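Local coordinates for CT021 (Chlamydia trachomatis serovar L2, PDB 6UXD), which is of unknown function but belongs to a chlamydial family related to the LolA/LolB lipoprotein carriers, so a lipid-binding role is possible though unproven, at residues Leu150-Trp155 against Leu172-Asn177; Leu34-Ser39 against Pro212-Phe217; Leu115-Ser120 against Ser157-Asp162; Asn178-Phe183 against Met203-Ala208. One frame throughout, in Å; residues are numbered along the deposited sequence.

Contact 1 (Leu150-Trp155 against Leu172-Asn177)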
loop_
_atom_site.group_PDB
_atom_site.type_symbol
_atom_site.label_atom_id
_atom_site.label_comp_id
_atom_site.label_asym_id
_atom_site.label_seq_id
_atom_site.Cartn_x
_atom_site.Cartn_y
_atom_site.Cartn_z
ATOM N N LEU A 150 -3.835 -4.781 16.440
ATOM C CA LEU A 150 -2.724 -5.716 16.507
ATOM C C LEU A 150 -1.503 -5.089 17.204
ATOM O O LEU A 150 -1.307 -3.873 17.165
ATOM C CB LEU A 150 -2.317 -6.181 15.112
ATOM C CG LEU A 150 -3.370 -6.994 14.358
ATOM C CD1 LEU A 150 -2.923 -7.196 12.947
ATOM C CD2 LEU A 150 -3.626 -8.335 15.075
ATOM N N PRO A 151 -0.680 -5.907 17.859
ATOM C CA PRO A 151 0.576 -5.408 18.436
ATOM C C PRO A 151 1.425 -4.691 17.398
ATOM O O PRO A 151 1.752 -5.243 16.350
ATOM C CB PRO A 151 1.265 -6.684 18.930
ATOM C CG PRO A 151 0.117 -7.634 19.228
ATOM C CD PRO A 151 -0.881 -7.350 18.123
ATOM N N SER A 152 1.816 -3.457 17.710
ATOM C CA SER A 152 2.406 -2.594 16.705
ATOM C C SER A 152 3.499 -1.736 17.323
ATOM O O SER A 152 3.632 -1.624 18.550
ATOM C CB SER A 152 1.353 -1.698 16.068
ATOM O OG SER A 152 0.842 -0.755 17.015
ATOM N N SER A 153 4.270 -1.120 16.440
ATOM C CA SER A 153 5.200 -0.061 16.800
ATOM C C SER A 153 5.098 1.052 15.766
ATOM O O SER A 153 4.701 0.828 14.618
ATOM C CB SER A 153 6.599 -0.611 16.919
ATOM O OG SER A 153 6.630 -1.463 18.040
ATOM N N ALA A 154 5.402 2.271 16.208
ATOM C CA ALA A 154 5.190 3.443 15.383
ATOM C C ALA A 154 6.521 3.890 14.788
ATOM O O ALA A 154 7.579 3.686 15.376
ATOM C CB ALA A 154 4.575 4.582 16.185
ATOM N N TRP A 155 6.439 4.516 13.623
ATOM C CA TRP A 155 7.599 4.945 12.865
ATOM C C TRP A 155 7.306 6.339 12.335
ATOM O O TRP A 155 6.260 6.560 11.719
ATOM C CB TRP A 155 7.888 3.962 11.724
ATOM C CG TRP A 155 8.190 2.582 12.229
ATOM C CD1 TRP A 155 7.284 1.658 12.663
ATOM C CD2 TRP A 155 9.478 1.992 12.404
ATOM N NE1 TRP A 155 7.932 0.528 13.083
ATOM C CE2 TRP A 155 9.279 0.700 12.918
ATOM C CE3 TRP A 155 10.787 2.432 12.174
ATOM C CZ2 TRP A 155 10.331 -0.151 13.215
ATOM C CZ3 TRP A 155 11.832 1.573 12.444
ATOM C CH2 TRP A 155 11.602 0.300 12.963
ATOM N N LEU A 172 3.138 9.504 10.532
ATOM C CA LEU A 172 3.322 8.472 11.539
ATOM C C LEU A 172 2.733 7.184 10.978
ATOM O O LEU A 172 1.560 7.150 10.576
ATOM C CB LEU A 172 2.686 8.892 12.866
ATOM C CG LEU A 172 3.227 8.239 14.140
ATOM C CD1 LEU A 172 4.743 8.165 14.227
ATOM C CD2 LEU A 172 2.666 8.994 15.339
ATOM N N ILE A 173 3.558 6.141 10.912
ATOM C CA ILE A 173 3.197 4.884 10.261
ATOM C C ILE A 173 3.359 3.769 11.282
ATOM O O ILE A 173 4.386 3.696 11.969
ATOM C CB ILE A 173 4.068 4.599 9.017
ATOM C CG1 ILE A 173 4.185 5.859 8.164
ATOM C CG2 ILE A 173 3.463 3.467 8.192
ATOM C CD1 ILE A 173 4.737 5.644 6.763
ATOM N N TYR A 174 2.369 2.880 11.352
ATOM C CA TYR A 174 2.392 1.791 12.313
ATOM C C TYR A 174 2.551 0.470 11.566
ATOM O O TYR A 174 1.872 0.231 10.569
ATOM C CB TYR A 174 1.121 1.789 13.185
ATOM C CG TYR A 174 0.925 3.055 13.997
ATOM C CD1 TYR A 174 0.432 4.216 13.414
ATOM C CD2 TYR A 174 1.246 3.092 15.344
ATOM C CE1 TYR A 174 0.262 5.388 14.168
ATOM C CE2 TYR A 174 1.063 4.247 16.102
ATOM C CZ TYR A 174 0.589 5.385 15.511
ATOM O OH TYR A 174 0.456 6.498 16.308
ATOM N N PHE A 175 3.454 -0.370 12.055
ATOM C CA PHE A 175 3.677 -1.693 11.509
ATOM C C PHE A 175 3.542 -2.717 12.622
ATOM O O PHE A 175 3.891 -2.455 13.779
ATOM C CB PHE A 175 5.071 -1.850 10.859
ATOM C CG PHE A 175 5.253 -1.039 9.622
ATOM C CD1 PHE A 175 4.837 -1.521 8.394
ATOM C CD2 PHE A 175 5.864 0.209 9.676
ATOM C CE1 PHE A 175 5.026 -0.768 7.228
ATOM C CE2 PHE A 175 6.048 0.963 8.524
ATOM C CZ PHE A 175 5.622 0.470 7.299
ATOM N N SER A 176 3.053 -3.889 12.233
ATOM C CA SER A 176 2.960 -5.025 13.130
ATOM C C SER A 176 4.327 -5.365 13.685
ATOM O O SER A 176 5.345 -5.262 12.994
ATOM C CB SER A 176 2.387 -6.244 12.387
ATOM O OG SER A 176 2.643 -7.437 13.119
ATOM N N ASN A 177 4.352 -5.788 14.950
ATOM C CA ASN A 177 5.608 -6.248 15.518
ATOM C C ASN A 177 6.074 -7.541 14.872
ATOM O O ASN A 177 7.221 -7.951 15.089
ATOM C CB ASN A 177 5.462 -6.435 17.031
ATOM C CG ASN A 177 5.245 -5.106 17.770
ATOM O OD1 ASN A 177 5.748 -4.074 17.344
ATOM N ND2 ASN A 177 4.520 -5.145 18.894
HETATM O O HOH W 1 0.958 -7.652 15.138
HETATM O O HOH W 2 6.798 -2.212 13.989
#

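Contact 2 (Leu34-Ser39 against Pro212-Phe217)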
loop_
_atom_site.group_PDB
_atom_site.type_symbol
_atom_site.label_atom_id
_atom_site.label_comp_id
_atom_site.label_asym_id
_atom_site.label_seq_id
_atom_site.Cartn_x
_atom_site.Cartn_y
_atom_site.Cartn_z
ATOM N N LEU A 34 -0.686 -5.978 -3.963
ATOM C CA LEU A 34 -0.326 -7.388 -4.070
ATOM C C LEU A 34 1.127 -7.519 -4.493
ATOM O O LEU A 34 1.541 -6.901 -5.476
ATOM C CB LEU A 34 -1.220 -8.110 -5.079
ATOM C CG LEU A 34 -0.792 -9.530 -5.478
ATOM C CD1 LEU A 34 -0.750 -10.448 -4.265
ATOM C CD2 LEU A 34 -1.724 -10.111 -6.544
ATOM N N ILE A 35 1.897 -8.313 -3.752
ATOM C CA ILE A 35 3.270 -8.630 -4.117
ATOM C C ILE A 35 3.222 -9.824 -5.061
ATOM O O ILE A 35 2.764 -10.903 -4.673
ATOM C CB ILE A 35 4.117 -8.965 -2.877
ATOM C CG1 ILE A 35 4.092 -7.841 -1.837
ATOM C CG2 ILE A 35 5.512 -9.373 -3.319
ATOM C CD1 ILE A 35 4.628 -6.503 -2.308
ATOM N N ARG A 36 3.717 -9.659 -6.284
ATOM C CA ARG A 36 3.551 -10.723 -7.273
ATOM C C ARG A 36 4.788 -11.564 -7.499
ATOM O O ARG A 36 4.669 -12.760 -7.768
ATOM C CB ARG A 36 3.108 -10.133 -8.604
ATOM C CG ARG A 36 1.737 -9.606 -8.478
ATOM C CD ARG A 36 1.112 -9.403 -9.796
ATOM N NE ARG A 36 1.156 -10.613 -10.593
ATOM C CZ ARG A 36 0.636 -10.687 -11.805
ATOM N NH1 ARG A 36 0.053 -9.614 -12.325
ATOM N NH2 ARG A 36 0.702 -11.814 -12.492
ATOM N N GLN A 37 5.965 -10.983 -7.378
ATOM C CA GLN A 37 7.182 -11.699 -7.699
ATOM C C GLN A 37 8.320 -10.949 -7.051
ATOM O O GLN A 37 8.316 -9.718 -7.045
ATOM C CB GLN A 37 7.368 -11.787 -9.208
ATOM C CG GLN A 37 8.574 -12.549 -9.642
ATOM C CD GLN A 37 8.529 -12.798 -11.134
ATOM O OE1 GLN A 37 7.807 -13.683 -11.609
ATOM N NE2 GLN A 37 9.257 -11.985 -11.885
ATOM N N SER A 38 9.264 -11.685 -6.476
ATOM C CA SER A 38 10.405 -11.086 -5.802
ATOM C C SER A 38 11.661 -11.858 -6.178
ATOM O O SER A 38 11.721 -13.078 -6.013
ATOM C CB SER A 38 10.217 -11.093 -4.278
ATOM O OG SER A 38 10.578 -9.850 -3.718
ATOM N N SER A 39 12.657 -11.147 -6.682
ATOM C CA SER A 39 13.967 -11.718 -6.937
ATOM C C SER A 39 15.005 -10.766 -6.366
ATOM O O SER A 39 14.700 -9.631 -5.987
ATOM C CB SER A 39 14.209 -11.941 -8.436
ATOM O OG SER A 39 14.457 -10.711 -9.091
ATOM N N PRO A 212 -3.342 -9.952 -15.897
ATOM C CA PRO A 212 -2.421 -10.662 -16.792
ATOM C C PRO A 212 -1.044 -10.841 -16.177
ATOM O O PRO A 212 -0.622 -10.118 -15.264
ATOM C CB PRO A 212 -2.348 -9.762 -18.033
ATOM C CG PRO A 212 -3.573 -8.907 -17.969
ATOM C CD PRO A 212 -3.877 -8.726 -16.522
ATOM N N ALA A 213 -0.338 -11.829 -16.716
ATOM C CA ALA A 213 1.005 -12.157 -16.277
ATOM C C ALA A 213 1.940 -10.964 -16.427
ATOM O O ALA A 213 1.681 -10.015 -17.175
ATOM C CB ALA A 213 1.562 -13.326 -17.085
ATOM N N LEU A 214 3.065 -11.064 -15.740
ATOM C CA LEU A 214 4.040 -9.994 -15.697
ATOM C C LEU A 214 4.663 -9.757 -17.074
ATOM O O LEU A 214 4.753 -10.678 -17.888
ATOM C CB LEU A 214 5.126 -10.344 -14.692
ATOM C CG LEU A 214 4.682 -10.459 -13.226
ATOM C CD1 LEU A 214 5.904 -10.782 -12.372
ATOM C CD2 LEU A 214 3.999 -9.175 -12.764
ATOM N N PRO A 215 5.103 -8.528 -17.355
ATOM C CA PRO A 215 5.884 -8.281 -18.573
ATOM C C PRO A 215 7.038 -9.251 -18.709
ATOM O O PRO A 215 7.709 -9.595 -17.735
ATOM C CB PRO A 215 6.386 -6.844 -18.387
ATOM C CG PRO A 215 5.289 -6.205 -17.547
ATOM C CD PRO A 215 4.859 -7.289 -16.596
ATOM N N ASN A 216 7.267 -9.678 -19.942
ATOM C CA ASN A 216 8.363 -10.560 -20.296
ATOM C C ASN A 216 9.461 -9.725 -20.932
ATOM O O ASN A 216 9.256 -9.136 -22.005
ATOM C CB ASN A 216 7.896 -11.643 -21.265
ATOM C CG ASN A 216 6.941 -12.611 -20.616
ATOM O OD1 ASN A 216 7.338 -13.395 -19.752
ATOM N ND2 ASN A 216 5.675 -12.566 -21.024
ATOM N N PHE A 217 10.604 -9.665 -20.267
ATOM C CA PHE A 217 11.737 -8.907 -20.760
ATOM C C PHE A 217 12.861 -9.883 -21.170
ATOM O O PHE A 217 14.024 -9.506 -21.346
ATOM C CB PHE A 217 12.202 -7.912 -19.690
ATOM C CG PHE A 217 11.264 -6.747 -19.476
ATOM C CD1 PHE A 217 11.314 -6.021 -18.300
ATOM C CD2 PHE A 217 10.348 -6.371 -20.438
ATOM C CE1 PHE A 217 10.461 -4.933 -18.087
ATOM C CE2 PHE A 217 9.486 -5.300 -20.240
ATOM C CZ PHE A 217 9.548 -4.572 -19.059
ATOM O OXT PHE A 217 12.641 -11.089 -21.358
#

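Contact 3 (Leu115-Ser120 against Ser157-Asp162)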
loop_
_atom_site.group_PDB
_atom_site.type_symbol
_atom_site.label_atom_id
_atom_site.label_comp_id
_atom_site.label_asym_id
_atom_site.label_seq_id
_atom_site.Cartn_x
_atom_site.Cartn_y
_atom_site.Cartn_z
ATOM N N LEU A 115 7.942 5.618 -1.701
ATOM C CA LEU A 115 8.978 4.614 -1.502
ATOM C C LEU A 115 10.201 5.197 -0.810
ATOM O O LEU A 115 10.885 4.492 -0.058
ATOM C CB LEU A 115 9.386 4.002 -2.847
ATOM C CG LEU A 115 8.336 3.124 -3.518
ATOM C CD1 LEU A 115 8.771 2.730 -4.937
ATOM C CD2 LEU A 115 8.095 1.894 -2.663
ATOM N N ARG A 116 10.515 6.460 -1.061
ATOM C CA ARG A 116 11.701 7.042 -0.447
ATOM C C ARG A 116 11.466 7.516 0.983
ATOM O O ARG A 116 12.436 7.814 1.684
ATOM C CB ARG A 116 12.209 8.212 -1.300
ATOM C CG ARG A 116 13.607 8.696 -0.916
ATOM N N LEU A 117 10.220 7.593 1.438
ATOM C CA LEU A 117 9.954 8.116 2.771
ATOM C C LEU A 117 10.830 7.404 3.802
ATOM O O LEU A 117 10.869 6.170 3.826
ATOM C CB LEU A 117 8.471 7.934 3.113
ATOM C CG LEU A 117 7.494 8.781 2.297
ATOM C CD1 LEU A 117 6.034 8.314 2.482
ATOM C CD2 LEU A 117 7.656 10.255 2.679
ATOM N N PRO A 118 11.526 8.132 4.671
ATOM C CA PRO A 118 12.305 7.485 5.732
ATOM C C PRO A 118 11.421 6.997 6.879
ATOM O O PRO A 118 10.289 7.443 7.073
ATOM C CB PRO A 118 13.218 8.610 6.213
ATOM C CG PRO A 118 12.280 9.812 6.150
ATOM C CD PRO A 118 11.452 9.595 4.878
ATOM N N LEU A 119 11.970 6.067 7.652
ATOM C CA LEU A 119 11.287 5.527 8.811
ATOM C C LEU A 119 12.292 5.463 9.937
ATOM O O LEU A 119 13.372 4.898 9.761
ATOM C CB LEU A 119 10.726 4.126 8.555
ATOM C CG LEU A 119 9.726 3.951 7.423
ATOM C CD1 LEU A 119 9.478 2.442 7.143
ATOM C CD2 LEU A 119 8.436 4.676 7.737
ATOM N N SER A 120 11.944 6.057 11.075
ATOM C CA SER A 120 12.671 5.884 12.319
ATOM C C SER A 120 11.677 5.603 13.436
ATOM O O SER A 120 10.540 6.078 13.383
ATOM C CB SER A 120 13.474 7.144 12.658
ATOM O OG SER A 120 13.877 7.772 11.451
ATOM N N SER A 157 7.971 9.579 9.905
ATOM C CA SER A 157 8.476 9.976 8.608
ATOM C C SER A 157 8.106 11.435 8.352
ATOM O O SER A 157 7.424 12.100 9.153
ATOM C CB SER A 157 7.920 9.048 7.516
ATOM O OG SER A 157 8.674 9.141 6.319
ATOM N N VAL A 158 8.560 11.944 7.216
ATOM C CA VAL A 158 8.213 13.293 6.795
ATOM C C VAL A 158 8.170 13.318 5.281
ATOM O O VAL A 158 9.011 12.710 4.610
ATOM C CB VAL A 158 9.198 14.343 7.353
ATOM C CG1 VAL A 158 10.591 14.059 6.879
ATOM C CG2 VAL A 158 8.745 15.745 6.943
ATOM N N TRP A 159 7.163 13.992 4.753
ATOM C CA TRP A 159 7.024 14.139 3.316
ATOM C C TRP A 159 8.084 15.108 2.793
ATOM O O TRP A 159 8.451 16.062 3.483
ATOM C CB TRP A 159 5.634 14.670 2.992
ATOM C CG TRP A 159 5.227 14.528 1.580
ATOM C CD1 TRP A 159 5.288 15.480 0.606
ATOM C CD2 TRP A 159 4.696 13.352 0.963
ATOM N NE1 TRP A 159 4.817 14.969 -0.580
ATOM C CE2 TRP A 159 4.445 13.665 -0.386
ATOM C CE3 TRP A 159 4.404 12.067 1.424
ATOM C CZ2 TRP A 159 3.917 12.738 -1.280
ATOM C CZ3 TRP A 159 3.877 11.151 0.540
ATOM C CH2 TRP A 159 3.638 11.489 -0.797
ATOM N N PRO A 160 8.591 14.892 1.578
ATOM C CA PRO A 160 9.601 15.811 1.039
ATOM C C PRO A 160 9.047 17.216 0.853
ATOM O O PRO A 160 7.835 17.438 0.786
ATOM C CB PRO A 160 9.974 15.180 -0.310
ATOM C CG PRO A 160 8.782 14.374 -0.678
ATOM C CD PRO A 160 8.305 13.803 0.630
ATOM N N LYS A 161 9.965 18.179 0.777
ATOM C CA LYS A 161 9.600 19.539 0.395
ATOM C C LYS A 161 9.239 19.545 -1.083
ATOM O O LYS A 161 10.044 19.135 -1.925
ATOM C CB LYS A 161 10.747 20.508 0.678
ATOM N N ASP A 162 8.029 19.981 -1.403
ATOM C CA ASP A 162 7.546 19.905 -2.774
ATOM C C ASP A 162 6.394 20.895 -2.937
ATOM O O ASP A 162 6.176 21.770 -2.092
ATOM C CB ASP A 162 7.160 18.459 -3.124
ATOM C CG ASP A 162 5.785 18.055 -2.595
ATOM O OD1 ASP A 162 5.263 18.717 -1.678
ATOM O OD2 ASP A 162 5.218 17.059 -3.097
#

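Contact 4 (Asn178-Phe183 against Met203-Ala208)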
loop_
_atom_site.group_PDB
_atom_site.type_symbol
_atom_site.label_atom_id
_atom_site.label_comp_id
_atom_site.label_asym_id
_atom_site.label_seq_id
_atom_site.Cartn_x
_atom_site.Cartn_y
_atom_site.Cartn_z
ATOM N N ASN A 178 5.200 -8.195 14.120
ATOM C CA ASN A 178 5.523 -9.424 13.415
ATOM C C ASN A 178 6.008 -9.032 12.025
ATOM O O ASN A 178 5.218 -8.587 11.193
ATOM C CB ASN A 178 4.295 -10.339 13.356
ATOM C CG ASN A 178 4.599 -11.635 12.647
ATOM O OD1 ASN A 178 5.715 -11.829 12.181
ATOM N ND2 ASN A 178 3.624 -12.527 12.578
ATOM N N GLU A 179 7.326 -9.145 11.792
ATOM C CA GLU A 179 7.908 -8.721 10.519
ATOM C C GLU A 179 7.348 -9.481 9.326
ATOM O O GLU A 179 7.525 -9.043 8.186
ATOM C CB GLU A 179 9.434 -8.877 10.570
ATOM C CG GLU A 179 10.074 -7.863 11.540
ATOM C CD GLU A 179 11.481 -8.225 12.002
ATOM O OE1 GLU A 179 12.197 -8.964 11.286
ATOM O OE2 GLU A 179 11.865 -7.759 13.098
ATOM N N ARG A 180 6.673 -10.602 9.556
ATOM C CA ARG A 180 6.042 -11.304 8.462
ATOM C C ARG A 180 4.900 -10.494 7.866
ATOM O O ARG A 180 4.499 -10.746 6.726
ATOM C CB ARG A 180 5.578 -12.663 8.978
ATOM C CG ARG A 180 4.964 -13.536 7.953
ATOM C CD ARG A 180 6.001 -14.137 7.031
ATOM N NE ARG A 180 5.302 -14.788 5.927
ATOM C CZ ARG A 180 4.930 -14.171 4.813
ATOM N NH1 ARG A 180 5.224 -12.869 4.621
ATOM N NH2 ARG A 180 4.277 -14.862 3.886
ATOM N N LEU A 181 4.388 -9.500 8.589
ATOM C CA LEU A 181 3.325 -8.634 8.089
ATOM C C LEU A 181 3.977 -7.307 7.706
ATOM O O LEU A 181 4.156 -6.427 8.554
ATOM C CB LEU A 181 2.239 -8.431 9.133
ATOM C CG LEU A 181 1.357 -9.639 9.453
ATOM C CD1 LEU A 181 0.399 -9.285 10.612
ATOM C CD2 LEU A 181 0.577 -10.091 8.220
ATOM N N ALA A 182 4.293 -7.153 6.416
ATOM C CA ALA A 182 5.186 -6.085 5.981
ATOM C C ALA A 182 4.458 -4.801 5.606
ATOM O O ALA A 182 5.084 -3.735 5.605
ATOM C CB ALA A 182 6.024 -6.563 4.791
ATOM N N PHE A 183 3.158 -4.869 5.311
ATOM C CA PHE A 183 2.408 -3.663 4.991
ATOM C C PHE A 183 2.006 -2.890 6.245
ATOM O O PHE A 183 1.852 -3.465 7.327
ATOM C CB PHE A 183 1.153 -3.999 4.211
ATOM C CG PHE A 183 1.407 -4.441 2.809
ATOM C CD1 PHE A 183 1.599 -3.510 1.810
ATOM C CD2 PHE A 183 1.415 -5.782 2.485
ATOM C CE1 PHE A 183 1.798 -3.906 0.506
ATOM C CE2 PHE A 183 1.615 -6.192 1.195
ATOM C CZ PHE A 183 1.814 -5.246 0.188
ATOM N N MET A 203 -5.234 -7.541 5.511
ATOM C CA MET A 203 -3.942 -7.949 4.975
ATOM C C MET A 203 -3.814 -9.453 5.157
ATOM O O MET A 203 -4.496 -10.063 5.990
ATOM C CB MET A 203 -2.764 -7.206 5.641
ATOM C CG MET A 203 -2.720 -7.348 7.131
ATOM S SD MET A 203 -1.369 -6.533 8.001
ATOM C CE MET A 203 -1.529 -4.794 7.561
ATOM N N GLY A 204 -2.942 -10.051 4.352
ATOM C CA GLY A 204 -2.706 -11.471 4.452
ATOM C C GLY A 204 -1.656 -12.024 3.503
ATOM O O GLY A 204 -0.702 -11.337 3.104
ATOM N N HIS A 205 -1.818 -13.305 3.184
ATOM C CA HIS A 205 -0.818 -14.076 2.469
ATOM C C HIS A 205 -1.511 -14.976 1.460
ATOM O O HIS A 205 -2.721 -15.222 1.543
ATOM C CB HIS A 205 0.013 -14.931 3.425
ATOM C CG HIS A 205 0.507 -14.193 4.627
ATOM N ND1 HIS A 205 1.448 -13.189 4.551
ATOM C CD2 HIS A 205 0.199 -14.320 5.941
ATOM C CE1 HIS A 205 1.709 -12.737 5.764
ATOM N NE2 HIS A 205 0.960 -13.402 6.625
ATOM N N GLN A 206 -0.712 -15.470 0.506
ATOM C CA GLN A 206 -1.135 -16.483 -0.461
ATOM C C GLN A 206 -2.233 -15.971 -1.371
ATOM O O GLN A 206 -3.111 -16.729 -1.769
ATOM C CB GLN A 206 -1.616 -17.765 0.228
ATOM C CG GLN A 206 -0.594 -18.416 1.138
ATOM C CD GLN A 206 -1.191 -19.547 1.975
ATOM O OE1 GLN A 206 -0.719 -20.689 1.922
ATOM N NE2 GLN A 206 -2.229 -19.227 2.764
ATOM N N ALA A 207 -2.224 -14.680 -1.672
ATOM C CA ALA A 207 -3.137 -14.157 -2.675
ATOM C C ALA A 207 -2.547 -14.350 -4.073
ATOM O O ALA A 207 -1.330 -14.281 -4.272
ATOM C CB ALA A 207 -3.410 -12.678 -2.441
ATOM N N ALA A 208 -3.425 -14.573 -5.045
ATOM C CA ALA A 208 -3.031 -14.757 -6.433
ATOM C C ALA A 208 -3.621 -13.636 -7.270
ATOM O O ALA A 208 -4.754 -13.200 -7.036
ATOM C CB ALA A 208 -3.490 -16.116 -6.975
#

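Contact 1 (Leu150-Trp155 against Leu172-Asn177)
An antiparallel beta hairpin of strands 152-158 and 170-176 carries this contact at its open end. S153 and F175 form a hydrogen-bonded pair, with S153 N to F175 O at 3.0 Å and the return bond from F175 N to S153 O, both running nearly along the C=O axis. W155 and I173 make the next such pair; its I173 N-H points straight at W155 O (167°), whereas W155 N reaches I173 O at a bent 132°. Between them A154 faces Y174 in a non-hydrogen-bonded pair, its CB 3.5 Å from Y174 CE2. On the other face, where L119 of strand 118-122 and I9 of helix 9-13 pack in, F175 turns its edge to the face of the W155 five-membered ring in an offset edge-to-face stack, planes 76° apart and CD2 of F175 3.6 Å from CD1 of W155. A water in the plane of the indole accepts from W155 NE1 and donates to F175 O. Past the last strand pair, N177 N donates to P151 O from above the carbonyl plane. N177 CG lies anti to its carbonyl carbon, which brings OD1 to S153 OG at 2.8 Å; the hydroxyl donates onto an in-plane lone pair.

Contact 2 (Leu34-Ser39 against Pro212-Phe217)
With CG anti to its carbonyl carbon (chi1 -68°) and the chain bent at chi3 (54°), R36 sends its guanidinium toward the C-terminal tail, and L214, its CG likewise anti to the carbonyl carbon, reaches back to meet it tip to tip. CD2 of L214 sits over the centre of one guanidinium face, 3.8 Å from R36 CZ. At the edge of the same group NH1 of R36 donates to P212 O over 3.1 Å, the acceptor close to the guanidinium plane but approached from above its own carbonyl plane. W99 NE1 also donates to P212 O, so two N-H groups grip this carbonyl; E46 is a long, weak ionic partner of NH1. The other branch of L214, CD1, meets Q37: CG of Q37 is anti to its backbone N (chi1 -178°), and the extended chain crosses the leucine obliquely, placing Q37 CD 3.5 Å from L214 CD1. L214 also touches W44 and L81 of strands 43-50 and 79-84. This is a surface contact in which an irregular C-terminal tail is laid across neighbouring antiparallel strands, held to strand 29-38 by one arginine-to-carbonyl hydrogen bond and by leucine methyls on the flanking side chains.

Contact 3 (Leu115-Ser120 against Ser157-Asp162)
L117 and W159 cross obliquely, the leucine's two methyls meeting the CE3-CZ3 side of the indole: CD2 is 3.9 Å from W159 CE3 and CD1 is 4.1 Å from W159 CZ3. CG of W159 stands anti to its backbone N (chi1 -164°), which swings the ring back toward L117 although the tryptophan CB points away. P160 lays its CD over one face of that indole, offset toward the rim, and the same CD is 4.1 Å from L117 CD2, so leucine, proline and tryptophan form one apolar cluster. At the edge of the indole NE1 donates in the ring plane to D162 OD2 at 3.3 Å, meeting the carboxylate from above its plane. D162 OD2 also pairs with K113, which probably keeps the acid ionised. Nearer the strands, S157 OG is anti to its backbone N (chi1 -163°) and donates to P118 O; that oxygen is crowded in the model, so the bond's length is uncertain. The contact joins the point where helix 108-116 gives way to strand 118-122 with the end of the adjacent antiparallel strand 152-158; I9 of helix 9-13 and I171 of strand 170-176 pack against L117, and I114 against W159.

Contact 4 (Asn178-Phe183 against Met203-Ala208)
N178 to L181 form a type I beta turn, closed by L181 N donating to N178 O at 2.9 Å, and residues 180-183 run 138° from the direction of 203-205. An Asx turn overlies this turn, R180 N donating to N178 OD1 from well above the side-chain carbonyl plane. R180 leaves the backbone with CG anti to N and bends at chi2 (75°), reaching H205 tip to tip. ND1 of H205 lies over one guanidinium face, offset toward the rim and 3.4 Å from R180 NH2, with the two flat groups 41° apart; the angle is too poor for a hydrogen bond. D20 bridges the two: its carboxylate makes a salt bridge with R180 NH1 and takes a hydrogen bond from H205 ND1, so arginine and histidine share one acid, while R17 lies near R180 NE as a like charge. The linker between strands 170-176 and 186-189 here packs on the end of strand 196-204. L181 crosses both H205 and M203 at about right angles, its CD2 3.7 Å from H205 NE2 and 4.1 Å from M203 SD. M203, its CG in the crowded position between N and the carbonyl carbon, curls at chi3 so that CE comes 3.6 Å from F183 O. F183 packs beyond on F33 and I35 of strand 29-38.

How the contacts relate
Contact 3 and contact 1 share strand 152-158, their centres about 17 Å apart, and meet where L119 packs on I173, F175 and W155. Contact 4 follows contact 1 along the chain, centres about 14 Å apart, and touches it through F175 against A182 and F183. Contact 2 lies on the opposite side of the chain's centre from contact 1, about 28 Å between centres, yet reaches contact 4 through L34 against A207 and I35 against F183. Its segments, 34-39 and 212-217, bracket all the others in sequence. Packing therefore runs from contact 3 through 1 and 4 to 2, along curved antiparallel strands consistent with a LolA/LolB-like fold.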